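Local structure of N-terminal acetyltransferase-like protein (Chaetomium thermophilum, 5NNP) at residues A[274-279]-A[298-303]; A[282-287]-A[291-296]; A[309-314]-A[350-355]; A[324-329]-A[378-383]. The protein probably serves as the TPR-type auxiliary subunit of an N-terminal acetyltransferase complex of the NatA kind, contributing to its likely transferase function. All blocks are in the same frame, centred on the assembly; numbering follows the deposited sequence.

Interaction 1. Residues A[274-279]-A[298-303]; sequences EAQKAV and LNFLSG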
loop_
_atom_site.group_PDB
_atom_site.type_symbol
_atom_site.label_atom_id
_atom_site.label_comp_id
_atom_site.label_asym_id
_atom_site.label_seq_id
_atom_site.Cartn_x
_atom_site.Cartn_y
_atom_site.Cartn_z
ATOM N N GLU A 274 4.186 -13.447 -36.369
ATOM C CA GLU A 274 3.711 -14.807 -36.473
ATOM C C GLU A 274 4.501 -15.738 -35.552
ATOM O O GLU A 274 3.930 -16.654 -34.957
ATOM C CB GLU A 274 3.780 -15.261 -37.932
ATOM C CG GLU A 274 3.024 -14.318 -38.860
ATOM C CD GLU A 274 3.115 -14.705 -40.327
ATOM O OE1 GLU A 274 3.987 -15.536 -40.672
ATOM O OE2 GLU A 274 2.309 -14.173 -41.134
ATOM N N ALA A 275 5.802 -15.489 -35.407
ATOM C CA ALA A 275 6.638 -16.329 -34.545
ATOM C C ALA A 275 6.259 -16.158 -33.082
ATOM O O ALA A 275 6.395 -17.084 -32.284
ATOM C CB ALA A 275 8.103 -16.009 -34.739
ATOM N N GLN A 276 5.795 -14.964 -32.735
ATOM C CA GLN A 276 5.345 -14.686 -31.386
ATOM C C GLN A 276 4.006 -15.347 -31.090
ATOM O O GLN A 276 3.783 -15.861 -29.992
ATOM C CB GLN A 276 5.213 -13.187 -31.157
ATOM C CG GLN A 276 6.430 -12.361 -31.462
ATOM C CD GLN A 276 6.303 -10.985 -30.852
ATOM O OE1 GLN A 276 6.206 -10.852 -29.635
ATOM N NE2 GLN A 276 6.269 -9.957 -31.690
ATOM N N LYS A 277 3.093 -15.301 -32.050
ATOM C CA LYS A 277 1.765 -15.820 -31.790
ATOM C C LYS A 277 1.815 -17.319 -31.546
ATOM O O LYS A 277 0.998 -17.862 -30.798
ATOM C CB LYS A 277 0.804 -15.518 -32.940
ATOM C CG LYS A 277 -0.632 -15.916 -32.603
ATOM C CD LYS A 277 -1.628 -15.401 -33.609
ATOM C CE LYS A 277 -3.018 -15.906 -33.285
ATOM N NZ LYS A 277 -3.476 -15.405 -31.963
ATOM N N ALA A 278 2.778 -17.978 -32.186
ATOM C CA ALA A 278 2.958 -19.417 -32.040
ATOM C C ALA A 278 3.193 -19.789 -30.572
ATOM O O ALA A 278 2.595 -20.731 -30.041
ATOM C CB ALA A 278 4.116 -19.890 -32.905
ATOM N N VAL A 279 4.070 -19.042 -29.917
ATOM C CA VAL A 279 4.279 -19.228 -28.497
ATOM C C VAL A 279 2.951 -19.089 -27.745
ATOM O O VAL A 279 2.593 -19.941 -26.936
ATOM C CB VAL A 279 5.290 -18.214 -27.935
ATOM C CG1 VAL A 279 5.510 -18.455 -26.454
ATOM C CG2 VAL A 279 6.595 -18.291 -28.691
ATOM N N LEU A 298 -2.950 -9.495 -29.146
ATOM C CA LEU A 298 -3.567 -8.323 -29.748
ATOM C C LEU A 298 -2.708 -7.090 -29.518
ATOM O O LEU A 298 -3.001 -6.021 -30.042
ATOM C CB LEU A 298 -4.976 -8.087 -29.187
ATOM C CG LEU A 298 -6.017 -9.204 -29.330
ATOM C CD1 LEU A 298 -7.288 -8.872 -28.540
ATOM C CD2 LEU A 298 -6.326 -9.507 -30.794
ATOM N N ASN A 299 -1.652 -7.232 -28.725
ATOM C CA ASN A 299 -0.754 -6.107 -28.478
ATOM C C ASN A 299 0.180 -5.844 -29.657
ATOM O O ASN A 299 0.417 -4.694 -30.018
ATOM C CB ASN A 299 0.057 -6.335 -27.205
ATOM C CG ASN A 299 -0.779 -6.188 -25.957
ATOM O OD1 ASN A 299 -1.774 -5.463 -25.958
ATOM N ND2 ASN A 299 -0.388 -6.876 -24.883
ATOM N N PHE A 300 0.685 -6.912 -30.270
ATOM C CA PHE A 300 1.663 -6.788 -31.353
ATOM C C PHE A 300 1.104 -7.217 -32.704
ATOM O O PHE A 300 1.713 -6.959 -33.744
ATOM C CB PHE A 300 2.898 -7.618 -31.039
ATOM C CG PHE A 300 2.592 -9.062 -30.768
ATOM C CD1 PHE A 300 2.511 -9.977 -31.810
ATOM C CD2 PHE A 300 2.367 -9.503 -29.473
ATOM C CE1 PHE A 300 2.222 -11.312 -31.560
ATOM C CE2 PHE A 300 2.077 -10.844 -29.216
ATOM C CZ PHE A 300 2.001 -11.745 -30.264
ATOM N N LEU A 301 -0.041 -7.893 -32.698
ATOM C CA LEU A 301 -0.692 -8.225 -33.962
ATOM C C LEU A 301 -1.171 -6.953 -34.647
ATOM O O LEU A 301 -1.476 -5.953 -33.998
ATOM C CB LEU A 301 -1.861 -9.187 -33.749
ATOM C CG LEU A 301 -1.509 -10.668 -33.630
ATOM C CD1 LEU A 301 -2.745 -11.477 -33.302
ATOM C CD2 LEU A 301 -0.871 -11.161 -34.903
ATOM N N SER A 302 -1.231 -6.992 -35.967
ATOM C CA SER A 302 -1.574 -5.804 -36.739
ATOM C C SER A 302 -2.228 -6.166 -38.067
ATOM O O SER A 302 -2.175 -7.317 -38.498
ATOM C CB SER A 302 -0.324 -4.959 -36.979
ATOM O OG SER A 302 0.639 -5.698 -37.708
ATOM N N GLY A 303 -2.842 -5.179 -38.712
ATOM C CA GLY A 303 -3.532 -5.406 -39.966
ATOM C C GLY A 303 -4.563 -6.517 -39.867
ATOM O O GLY A 303 -5.258 -6.654 -38.857
#
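One face of the F300 ring is covered by the carboxamide of Q276, which lies stacked over it with the two planes only 16° apart. OE1 of Q276 sits over the middle of the ring, 4.0 Å above its plane, while NE2 of Q276 comes to 3.8 Å from CD1 of F300. Further back along the same side chain, CB of Q276 packs against the outer end of the ring, 3.6 Å from CE1 of F300. The backbone N of K277 approaches this end obliquely. The two side chains run antiparallel as they overlap, and no hydrogen bond links the two segments. With chi1 at 56°, CG of F300 is turned toward helix 273-286, which sets the ring under the Q276 amide. In the fold, this joins helix 273-286 to the loop that follows the short helix 292-295 and leads into helix 303-320, in an array of paired helices like that of TPR proteins; I268 also packs on Q276. Next to the stack the contact is looser. CD of K277 meets CD1 of L301 at 4.1 Å, the two chains crossing at about a right angle. T309 of helix 303-320 packs on both K277 and L301. The K277 chain bends at its last torsion (63°), and NZ makes a long, weak ion pair with D281 on its own helix.

Interaction 2. Residues A[282-287]-A[291-296]; sequences EYAAKY and DAAKRL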
loop_
_atom_site.group_PDB
_atom_site.type_symbol
_atom_site.label_atom_id
_atom_site.label_comp_id
_atom_site.label_asym_id
_atom_site.label_seq_id
_atom_site.Cartn_x
_atom_site.Cartn_y
_atom_site.Cartn_z
ATOM N N GLU A 282 0.351 -21.776 -28.411
ATOM C CA GLU A 282 0.732 -23.005 -27.750
ATOM C C GLU A 282 0.159 -23.093 -26.343
ATOM O O GLU A 282 -0.377 -24.128 -25.967
ATOM C CB GLU A 282 2.243 -23.130 -27.707
ATOM C CG GLU A 282 2.707 -24.402 -27.060
ATOM C CD GLU A 282 4.201 -24.510 -27.041
ATOM O OE1 GLU A 282 4.817 -24.239 -28.094
ATOM O OE2 GLU A 282 4.754 -24.856 -25.973
ATOM N N TYR A 283 0.248 -22.011 -25.570
ATOM C CA TYR A 283 -0.282 -22.038 -24.207
ATOM C C TYR A 283 -1.793 -21.888 -24.184
ATOM O O TYR A 283 -2.438 -22.373 -23.265
ATOM C CB TYR A 283 0.405 -20.979 -23.334
ATOM C CG TYR A 283 1.804 -21.460 -22.985
ATOM C CD1 TYR A 283 2.027 -22.268 -21.878
ATOM C CD2 TYR A 283 2.880 -21.175 -23.808
ATOM C CE1 TYR A 283 3.279 -22.738 -21.587
ATOM C CE2 TYR A 283 4.124 -21.641 -23.523
ATOM C CZ TYR A 283 4.331 -22.424 -22.417
ATOM O OH TYR A 283 5.602 -22.894 -22.144
ATOM N N ALA A 284 -2.357 -21.253 -25.208
ATOM C CA ALA A 284 -3.814 -21.123 -25.322
ATOM C C ALA A 284 -4.469 -22.493 -25.542
ATOM O O ALA A 284 -5.522 -22.799 -24.983
ATOM C CB ALA A 284 -4.179 -20.174 -26.448
ATOM N N ALA A 285 -3.826 -23.311 -26.362
ATOM C CA ALA A 285 -4.243 -24.687 -26.572
ATOM C C ALA A 285 -4.102 -25.509 -25.292
ATOM O O ALA A 285 -4.970 -26.318 -24.962
ATOM C CB ALA A 285 -3.426 -25.314 -27.689
ATOM N N LYS A 286 -2.999 -25.299 -24.578
ATOM C CA LYS A 286 -2.676 -26.092 -23.400
ATOM C C LYS A 286 -3.525 -25.660 -22.217
ATOM O O LYS A 286 -3.808 -26.453 -21.324
ATOM C CB LYS A 286 -1.186 -25.958 -23.067
ATOM C CG LYS A 286 -0.638 -26.976 -22.080
ATOM C CD LYS A 286 0.846 -26.769 -21.856
ATOM C CE LYS A 286 1.413 -27.782 -20.868
ATOM N NZ LYS A 286 2.856 -27.524 -20.591
ATOM N N TYR A 287 -3.941 -24.398 -22.229
ATOM C CA TYR A 287 -4.677 -23.799 -21.117
ATOM C C TYR A 287 -5.882 -22.983 -21.616
ATOM O O TYR A 287 -5.868 -21.751 -21.609
ATOM C CB TYR A 287 -3.736 -22.923 -20.274
ATOM C CG TYR A 287 -2.607 -23.695 -19.613
ATOM C CD1 TYR A 287 -2.866 -24.594 -18.583
ATOM C CD2 TYR A 287 -1.282 -23.526 -20.022
ATOM C CE1 TYR A 287 -1.843 -25.304 -17.978
ATOM C CE2 TYR A 287 -0.252 -24.229 -19.429
ATOM C CZ TYR A 287 -0.539 -25.118 -18.400
ATOM O OH TYR A 287 0.467 -25.831 -17.785
ATOM N N ASP A 291 -7.191 -16.311 -20.264
ATOM C CA ASP A 291 -7.545 -15.146 -21.053
ATOM C C ASP A 291 -6.282 -14.579 -21.697
ATOM O O ASP A 291 -6.290 -14.219 -22.878
ATOM C CB ASP A 291 -8.226 -14.078 -20.206
ATOM C CG ASP A 291 -8.772 -12.945 -21.047
ATOM O OD1 ASP A 291 -9.566 -13.210 -21.990
ATOM O OD2 ASP A 291 -8.399 -11.790 -20.776
ATOM N N ALA A 292 -5.204 -14.522 -20.913
ATOM C CA ALA A 292 -3.927 -13.973 -21.362
ATOM C C ALA A 292 -3.440 -14.588 -22.679
ATOM O O ALA A 292 -3.023 -13.868 -23.601
ATOM C CB ALA A 292 -2.870 -14.163 -20.283
ATOM N N ALA A 293 -3.495 -15.916 -22.761
ATOM C CA ALA A 293 -2.976 -16.626 -23.920
ATOM C C ALA A 293 -3.763 -16.302 -25.197
ATOM O O ALA A 293 -3.311 -16.617 -26.299
ATOM C CB ALA A 293 -2.971 -18.130 -23.659
ATOM N N LYS A 294 -4.933 -15.682 -25.054
ATOM C CA LYS A 294 -5.715 -15.260 -26.219
ATOM C C LYS A 294 -5.613 -13.764 -26.464
ATOM O O LYS A 294 -5.628 -13.320 -27.611
ATOM C CB LYS A 294 -7.192 -15.628 -26.057
ATOM C CG LYS A 294 -7.478 -17.107 -25.919
ATOM C CD LYS A 294 -8.950 -17.339 -25.588
ATOM C CE LYS A 294 -9.340 -18.790 -25.782
ATOM N NZ LYS A 294 -8.785 -19.670 -24.711
ATOM N N ARG A 295 -5.528 -12.997 -25.381
ATOM C CA ARG A 295 -5.679 -11.539 -25.420
ATOM C C ARG A 295 -4.388 -10.794 -25.743
ATOM O O ARG A 295 -4.402 -9.799 -26.470
ATOM C CB ARG A 295 -6.209 -11.028 -24.081
ATOM C CG ARG A 295 -6.398 -9.527 -24.045
ATOM C CD ARG A 295 -6.654 -9.049 -22.626
ATOM N NE ARG A 295 -5.427 -8.858 -21.845
ATOM C CZ ARG A 295 -4.900 -9.755 -21.011
ATOM N NH1 ARG A 295 -3.782 -9.473 -20.350
ATOM N NH2 ARG A 295 -5.481 -10.935 -20.832
ATOM N N LEU A 296 -3.284 -11.280 -25.179
ATOM C CA LEU A 296 -1.981 -10.628 -25.283
ATOM C C LEU A 296 -1.504 -10.407 -26.728
ATOM O O LEU A 296 -1.024 -9.320 -27.045
ATOM C CB LEU A 296 -0.941 -11.429 -24.486
ATOM C CG LEU A 296 -1.065 -11.162 -22.982
ATOM C CD1 LEU A 296 -0.209 -12.086 -22.118
ATOM C CD2 LEU A 296 -0.727 -9.712 -22.700
HETATM O O HOH W 1 -6.457 -19.882 -23.640
#
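A293 and A284 meet methyl to methyl, and these two alanines carry most of the contact. Their CB atoms are 3.7 Å apart, and CB of A293 reaches farther, to 3.5 Å from CA of A284, so that it rests on the helix backbone itself. With such small side chains the main chains come very near: CA of A284 lies 4.8 Å from CA of A293. CB of A293 also touches CB of Y283 at 4.4 Å, and Y259 of helix 256-265 packs on both Y283 and A293. K294 supplies the polar margin. Its chain bends at the last torsion (chi4 73°), and NZ of K294 gives a hydrogen bond to a water 2.6 Å away; that water lies 2.8 Å from O of Y287, to which it can donate, though other acceptors compete for its protons. NZ of K294 also bonds to O of P288, in the connecting turn. On the short helix, R295 is tied to D291 by a salt bridge, and R295 packs on a modified side chain of another protein chain. The arrangement is a close packing of two consecutive helices, joined by a short turn, through small alanine side chains within a TPR-like helical array.

Interaction 3. Residues A[309-314]-A[350-355]; sequences TAKAYL and LNEYVN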
loop_
_atom_site.group_PDB
_atom_site.type_symbol
_atom_site.label_atom_id
_atom_site.label_comp_id
_atom_site.label_asym_id
_atom_site.label_seq_id
_atom_site.Cartn_x
_atom_site.Cartn_y
_atom_site.Cartn_z
ATOM N N THR A 309 -7.915 -12.200 -35.432
ATOM C CA THR A 309 -7.782 -12.636 -34.046
ATOM C C THR A 309 -8.762 -11.904 -33.128
ATOM O O THR A 309 -9.337 -12.497 -32.212
ATOM C CB THR A 309 -6.351 -12.412 -33.505
ATOM O OG1 THR A 309 -5.399 -13.123 -34.307
ATOM C CG2 THR A 309 -6.262 -12.886 -32.075
ATOM N N ALA A 310 -8.932 -10.608 -33.373
ATOM C CA ALA A 310 -9.821 -9.784 -32.561
ATOM C C ALA A 310 -11.287 -10.194 -32.713
ATOM O O ALA A 310 -12.049 -10.168 -31.739
ATOM C CB ALA A 310 -9.648 -8.318 -32.915
ATOM N N LYS A 311 -11.690 -10.573 -33.928
ATOM C CA LYS A 311 -13.058 -11.034 -34.121
ATOM C C LYS A 311 -13.307 -12.305 -33.309
ATOM O O LYS A 311 -14.296 -12.401 -32.581
ATOM C CB LYS A 311 -13.363 -11.276 -35.598
ATOM C CG LYS A 311 -14.828 -11.622 -35.853
ATOM C CD LYS A 311 -15.273 -11.247 -37.263
ATOM C CE LYS A 311 -16.774 -11.432 -37.403
ATOM N NZ LYS A 311 -17.271 -11.161 -38.776
ATOM N N ALA A 312 -12.390 -13.265 -33.402
ATOM C CA ALA A 312 -12.546 -14.534 -32.691
ATOM C C ALA A 312 -12.566 -14.357 -31.170
ATOM O O ALA A 312 -13.268 -15.092 -30.473
ATOM C CB ALA A 312 -11.465 -15.483 -33.086
ATOM N N TYR A 313 -11.817 -13.384 -30.656
ATOM C CA TYR A 313 -11.834 -13.112 -29.227
ATOM C C TYR A 313 -13.155 -12.455 -28.832
ATOM O O TYR A 313 -13.793 -12.868 -27.860
ATOM C CB TYR A 313 -10.645 -12.231 -28.819
ATOM C CG TYR A 313 -10.575 -11.916 -27.349
ATOM C CD1 TYR A 313 -9.996 -12.803 -26.465
ATOM C CD2 TYR A 313 -11.091 -10.725 -26.837
ATOM C CE1 TYR A 313 -9.923 -12.523 -25.097
ATOM C CE2 TYR A 313 -11.027 -10.429 -25.470
ATOM C CZ TYR A 313 -10.436 -11.339 -24.607
ATOM O OH TYR A 313 -10.358 -11.083 -23.250
ATOM N N LEU A 314 -13.573 -11.441 -29.590
ATOM C CA LEU A 314 -14.832 -10.746 -29.310
ATOM C C LEU A 314 -16.040 -11.691 -29.346
ATOM O O LEU A 314 -16.936 -11.588 -28.511
ATOM C CB LEU A 314 -15.045 -9.595 -30.292
ATOM C CG LEU A 314 -14.289 -8.314 -29.953
ATOM C CD1 LEU A 314 -14.647 -7.212 -30.939
ATOM C CD2 LEU A 314 -14.578 -7.860 -28.510
ATOM N N LEU A 350 -22.958 -7.586 -33.868
ATOM C CA LEU A 350 -24.321 -7.102 -33.694
ATOM C C LEU A 350 -25.216 -7.455 -34.877
ATOM O O LEU A 350 -26.348 -7.920 -34.724
ATOM C CB LEU A 350 -24.297 -5.596 -33.525
ATOM C CG LEU A 350 -25.447 -4.983 -32.761
ATOM C CD1 LEU A 350 -25.436 -5.543 -31.355
ATOM C CD2 LEU A 350 -25.246 -3.490 -32.736
ATOM N N ASN A 351 -24.702 -7.219 -36.074
ATOM C CA ASN A 351 -25.474 -7.492 -37.261
ATOM C C ASN A 351 -25.647 -8.991 -37.476
ATOM O O ASN A 351 -26.700 -9.436 -37.949
ATOM C CB ASN A 351 -24.820 -6.850 -38.478
ATOM C CG ASN A 351 -25.236 -7.511 -39.762
ATOM O OD1 ASN A 351 -26.368 -7.349 -40.221
ATOM N ND2 ASN A 351 -24.325 -8.273 -40.353
ATOM N N GLU A 352 -24.622 -9.768 -37.114
ATOM C CA GLU A 352 -24.630 -11.218 -37.324
ATOM C C GLU A 352 -25.383 -11.983 -36.239
ATOM O O GLU A 352 -25.578 -13.189 -36.355
ATOM C CB GLU A 352 -23.199 -11.749 -37.414
ATOM C CG GLU A 352 -22.415 -11.228 -38.609
ATOM C CD GLU A 352 -20.924 -11.476 -38.504
ATOM O OE1 GLU A 352 -20.216 -11.166 -39.486
ATOM O OE2 GLU A 352 -20.457 -11.973 -37.450
ATOM N N TYR A 353 -25.819 -11.280 -35.197
ATOM C CA TYR A 353 -26.369 -11.932 -34.016
ATOM C C TYR A 353 -27.747 -12.527 -34.249
ATOM O O TYR A 353 -28.627 -11.896 -34.840
ATOM C CB TYR A 353 -26.449 -10.961 -32.835
ATOM C CG TYR A 353 -26.817 -11.670 -31.545
ATOM C CD1 TYR A 353 -25.899 -12.516 -30.913
ATOM C CD2 TYR A 353 -28.079 -11.519 -30.968
ATOM C CE1 TYR A 353 -26.220 -13.189 -29.741
ATOM C CE2 TYR A 353 -28.411 -12.186 -29.788
ATOM C CZ TYR A 353 -27.475 -13.023 -29.180
ATOM O OH TYR A 353 -27.773 -13.700 -28.009
ATOM N N VAL A 354 -27.923 -13.754 -33.774
ATOM C CA VAL A 354 -29.235 -14.374 -33.743
ATOM C C VAL A 354 -29.507 -14.863 -32.342
ATOM O O VAL A 354 -28.591 -15.297 -31.642
ATOM C CB VAL A 354 -29.349 -15.528 -34.710
ATOM C CG1 VAL A 354 -30.669 -16.250 -34.479
ATOM C CG2 VAL A 354 -29.257 -15.019 -36.141
ATOM N N ASN A 355 -30.763 -14.753 -31.928
ATOM C CA ASN A 355 -31.157 -15.068 -30.567
ATOM C C ASN A 355 -30.851 -16.514 -30.224
ATOM O O ASN A 355 -31.531 -17.444 -30.685
ATOM C CB ASN A 355 -32.643 -14.789 -30.362
ATOM C CG ASN A 355 -33.132 -15.225 -28.997
ATOM O OD1 ASN A 355 -34.152 -15.899 -28.879
ATOM N ND2 ASN A 355 -32.409 -14.829 -27.952
#
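K311 lies within helix 303-320 and E352 at the last turn of helix 336-352, with CA of K311 12.0 Å from CA of E352, so the backbones stay well apart and only long side chains bridge them. The K311 and E352 side chains reach toward each other, one from each helix. K311 is stretched out, its CG trans to the backbone N (chi1 -174°) and the chain extended beyond it, which carries the ammonium across to the carboxylate. NZ of K311 forms a salt bridge with OE1 of E352 at 3.0 Å, while OE2 of E352 lies 3.5 Å from the same NZ. The position of NZ is less certain, because it sits too close to another atom of the model. Its stronger partner is E348, one turn earlier on helix 336-352, so the lysine spans two acidic side chains. This pairing edges a helix-helix packing of the alpha-solenoid, in which A310, K311 and L314 rest on L345 beneath the polar layer. With an alanine here, E348 and E352 would probably be left as neighbouring negative charges without their common positive mate. OE2 of E352 is hydrogen-bonded to a glycerol, probably from the crystallisation liquor, at this surface position.

Interaction 4. Residues A[324-329]-A[378-383]; sequences STFANL and LAQHYN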
loop_
_atom_site.group_PDB
_atom_site.type_symbol
_atom_site.label_atom_id
_atom_site.label_comp_id
_atom_site.label_asym_id
_atom_site.label_seq_id
_atom_site.Cartn_x
_atom_site.Cartn_y
_atom_site.Cartn_z
ATOM N N SER A 324 -17.489 -7.002 -19.035
ATOM C CA SER A 324 -16.172 -6.398 -18.820
ATOM C C SER A 324 -15.250 -6.486 -20.041
ATOM O O SER A 324 -14.036 -6.290 -19.937
ATOM C CB SER A 324 -15.482 -7.066 -17.639
ATOM O OG SER A 324 -16.347 -7.136 -16.531
ATOM N N THR A 325 -15.818 -6.808 -21.195
ATOM C CA THR A 325 -15.010 -7.003 -22.387
ATOM C C THR A 325 -14.260 -5.718 -22.766
ATOM O O THR A 325 -13.049 -5.729 -22.995
ATOM C CB THR A 325 -15.886 -7.475 -23.558
ATOM O OG1 THR A 325 -16.464 -8.750 -23.227
ATOM C CG2 THR A 325 -15.073 -7.585 -24.838
ATOM N N PHE A 326 -14.974 -4.600 -22.831
ATOM C CA PHE A 326 -14.311 -3.346 -23.159
ATOM C C PHE A 326 -13.140 -3.035 -22.206
ATOM O O PHE A 326 -12.049 -2.683 -22.654
ATOM C CB PHE A 326 -15.298 -2.186 -23.147
ATOM C CG PHE A 326 -14.684 -0.888 -23.553
ATOM C CD1 PHE A 326 -14.564 -0.553 -24.898
ATOM C CD2 PHE A 326 -14.190 -0.009 -22.605
ATOM C CE1 PHE A 326 -13.982 0.640 -25.286
ATOM C CE2 PHE A 326 -13.604 1.190 -22.991
ATOM C CZ PHE A 326 -13.505 1.511 -24.334
ATOM N N ALA A 327 -13.366 -3.176 -20.902
ATOM C CA ALA A 327 -12.346 -2.840 -19.907
ATOM C C ALA A 327 -11.079 -3.678 -20.078
ATOM O O ALA A 327 -9.989 -3.242 -19.758
ATOM C CB ALA A 327 -12.899 -3.013 -18.513
ATOM N N ASN A 328 -11.252 -4.883 -20.604
ATOM C CA ASN A 328 -10.163 -5.812 -20.826
ATOM C C ASN A 328 -9.401 -5.489 -22.115
ATOM O O ASN A 328 -8.309 -6.004 -22.345
ATOM C CB ASN A 328 -10.710 -7.243 -20.875
ATOM C CG ASN A 328 -9.660 -8.289 -20.542
ATOM O OD1 ASN A 328 -8.861 -8.118 -19.616
ATOM N ND2 ASN A 328 -9.655 -9.384 -21.302
ATOM N N LEU A 329 -9.961 -4.615 -22.948
ATOM C CA LEU A 329 -9.342 -4.330 -24.242
ATOM C C LEU A 329 -8.960 -2.860 -24.491
ATOM O O LEU A 329 -8.205 -2.570 -25.425
ATOM C CB LEU A 329 -10.266 -4.815 -25.368
ATOM C CG LEU A 329 -10.534 -6.323 -25.474
ATOM C CD1 LEU A 329 -11.623 -6.607 -26.470
ATOM C CD2 LEU A 329 -9.275 -7.107 -25.844
ATOM N N LEU A 378 -20.259 -1.115 -27.433
ATOM C CA LEU A 378 -20.292 0.060 -28.275
ATOM C C LEU A 378 -20.617 1.299 -27.444
ATOM O O LEU A 378 -20.116 2.389 -27.725
ATOM C CB LEU A 378 -21.294 -0.127 -29.405
ATOM C CG LEU A 378 -20.787 -1.038 -30.520
ATOM C CD1 LEU A 378 -21.935 -1.574 -31.355
ATOM C CD2 LEU A 378 -19.779 -0.288 -31.380
ATOM N N ALA A 379 -21.438 1.127 -26.409
ATOM C CA ALA A 379 -21.821 2.248 -25.557
ATOM C C ALA A 379 -20.583 2.797 -24.885
ATOM O O ALA A 379 -20.370 4.009 -24.815
ATOM C CB ALA A 379 -22.830 1.821 -24.527
ATOM N N GLN A 380 -19.753 1.882 -24.412
ATOM C CA GLN A 380 -18.553 2.253 -23.697
ATOM C C GLN A 380 -17.480 2.785 -24.630
ATOM O O GLN A 380 -16.761 3.715 -24.276
ATOM C CB GLN A 380 -18.041 1.059 -22.899
ATOM C CG GLN A 380 -18.867 0.847 -21.665
ATOM C CD GLN A 380 -18.348 -0.260 -20.822
ATOM O OE1 GLN A 380 -18.322 -1.423 -21.235
ATOM N NE2 GLN A 380 -17.915 0.085 -19.624
ATOM N N HIS A 381 -17.383 2.194 -25.816
ATOM C CA HIS A 381 -16.450 2.664 -26.836
ATOM C C HIS A 381 -16.603 4.162 -27.052
ATOM O O HIS A 381 -15.642 4.920 -26.965
ATOM C CB HIS A 381 -16.679 1.918 -28.157
ATOM C CG HIS A 381 -15.748 2.321 -29.262
ATOM N ND1 HIS A 381 -14.586 1.632 -29.550
ATOM C CD2 HIS A 381 -15.822 3.326 -30.168
ATOM C CE1 HIS A 381 -13.981 2.202 -30.574
ATOM N NE2 HIS A 381 -14.708 3.233 -30.966
ATOM N N TYR A 382 -17.830 4.580 -27.317
ATOM C CA TYR A 382 -18.099 5.958 -27.663
ATOM C C TYR A 382 -18.239 6.855 -26.443
ATOM O O TYR A 382 -18.435 8.061 -26.567
ATOM C CB TYR A 382 -19.339 6.013 -28.532
ATOM C CG TYR A 382 -19.064 5.437 -29.887
ATOM C CD1 TYR A 382 -18.295 6.140 -30.815
ATOM C CD2 TYR A 382 -19.541 4.190 -30.239
ATOM C CE1 TYR A 382 -18.024 5.618 -32.064
ATOM C CE2 TYR A 382 -19.279 3.660 -31.481
ATOM C CZ TYR A 382 -18.517 4.376 -32.391
ATOM O OH TYR A 382 -18.255 3.844 -33.629
ATOM N N ASN A 383 -18.113 6.265 -25.259
ATOM C CA ASN A 383 -18.045 7.048 -24.037
ATOM C C ASN A 383 -16.583 7.305 -23.653
ATOM O O ASN A 383 -16.258 8.270 -22.961
ATOM C CB ASN A 383 -18.776 6.331 -22.914
ATOM C CG ASN A 383 -19.072 7.238 -21.748
ATOM O OD1 ASN A 383 -19.219 8.457 -21.909
ATOM N ND2 ASN A 383 -19.155 6.654 -20.557
HETATM O O HOH W 2 -16.290 -3.309 -20.044
#
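Helix 369-381, partly in a predicted TPR repeat, receives the side chain of F326 from the short, weakly bonded helix 325-329. CB of Q380 stands over one face of the F326 ring, 4.2 Å from the ring centroid and 20° off its normal, a CH-pi contact. The far side of the ring rim reaches the helix backbone: CE1 of F326 is 3.5 Å from CA of H381. The phenyl can extend this far because its CG is trans to the backbone N (chi1 -177°). The Q380 chain slants across the phenyl, its amide plane 40° from the ring, and brings OE1 to 3.7 Å from CB of F326. A water joins the helices, 3.0 Å from OE1 of Q380, to which it donates, and 3.1 Å from N of A327, from which it accepts. ND1 of H381 bonds to the hydroxyl of Y333. S324 OG bonds to the backbone of another protein chain. Putting an alanine at F326 would probably leave a gap beside Q380 and H381 and rob Y333, Y377 and Y384 of the ring they meet edge-to-face. These four rings form an aromatic cluster between helices 325-329 and 369-381 of a TPR-like solenoid.

How the interactions relate
All four contacts fall in one stretch of the helical array, on the same side of the chain's centre. Interactions 1 and 2 share helix 273-286 and lie 12 Å apart between centres, the second falling within the span of chain that the first brings together. Interactions 3 and 4 follow, 15 Å apart, with their segments alternating along the chain, so helices 303-320, 325-329, 336-352 and 369-381 interlock. D291 ties the groups together: its OD1 is 2.6 Å from OH of Y313 and its OD2 2.8 Å from ND2 of N328, both probable hydrogen bonds. L298 packs on L329 and A310. Neighbouring helices of the array thus form a continuous scaffold, met by another protein chain at R295, S324 and N328.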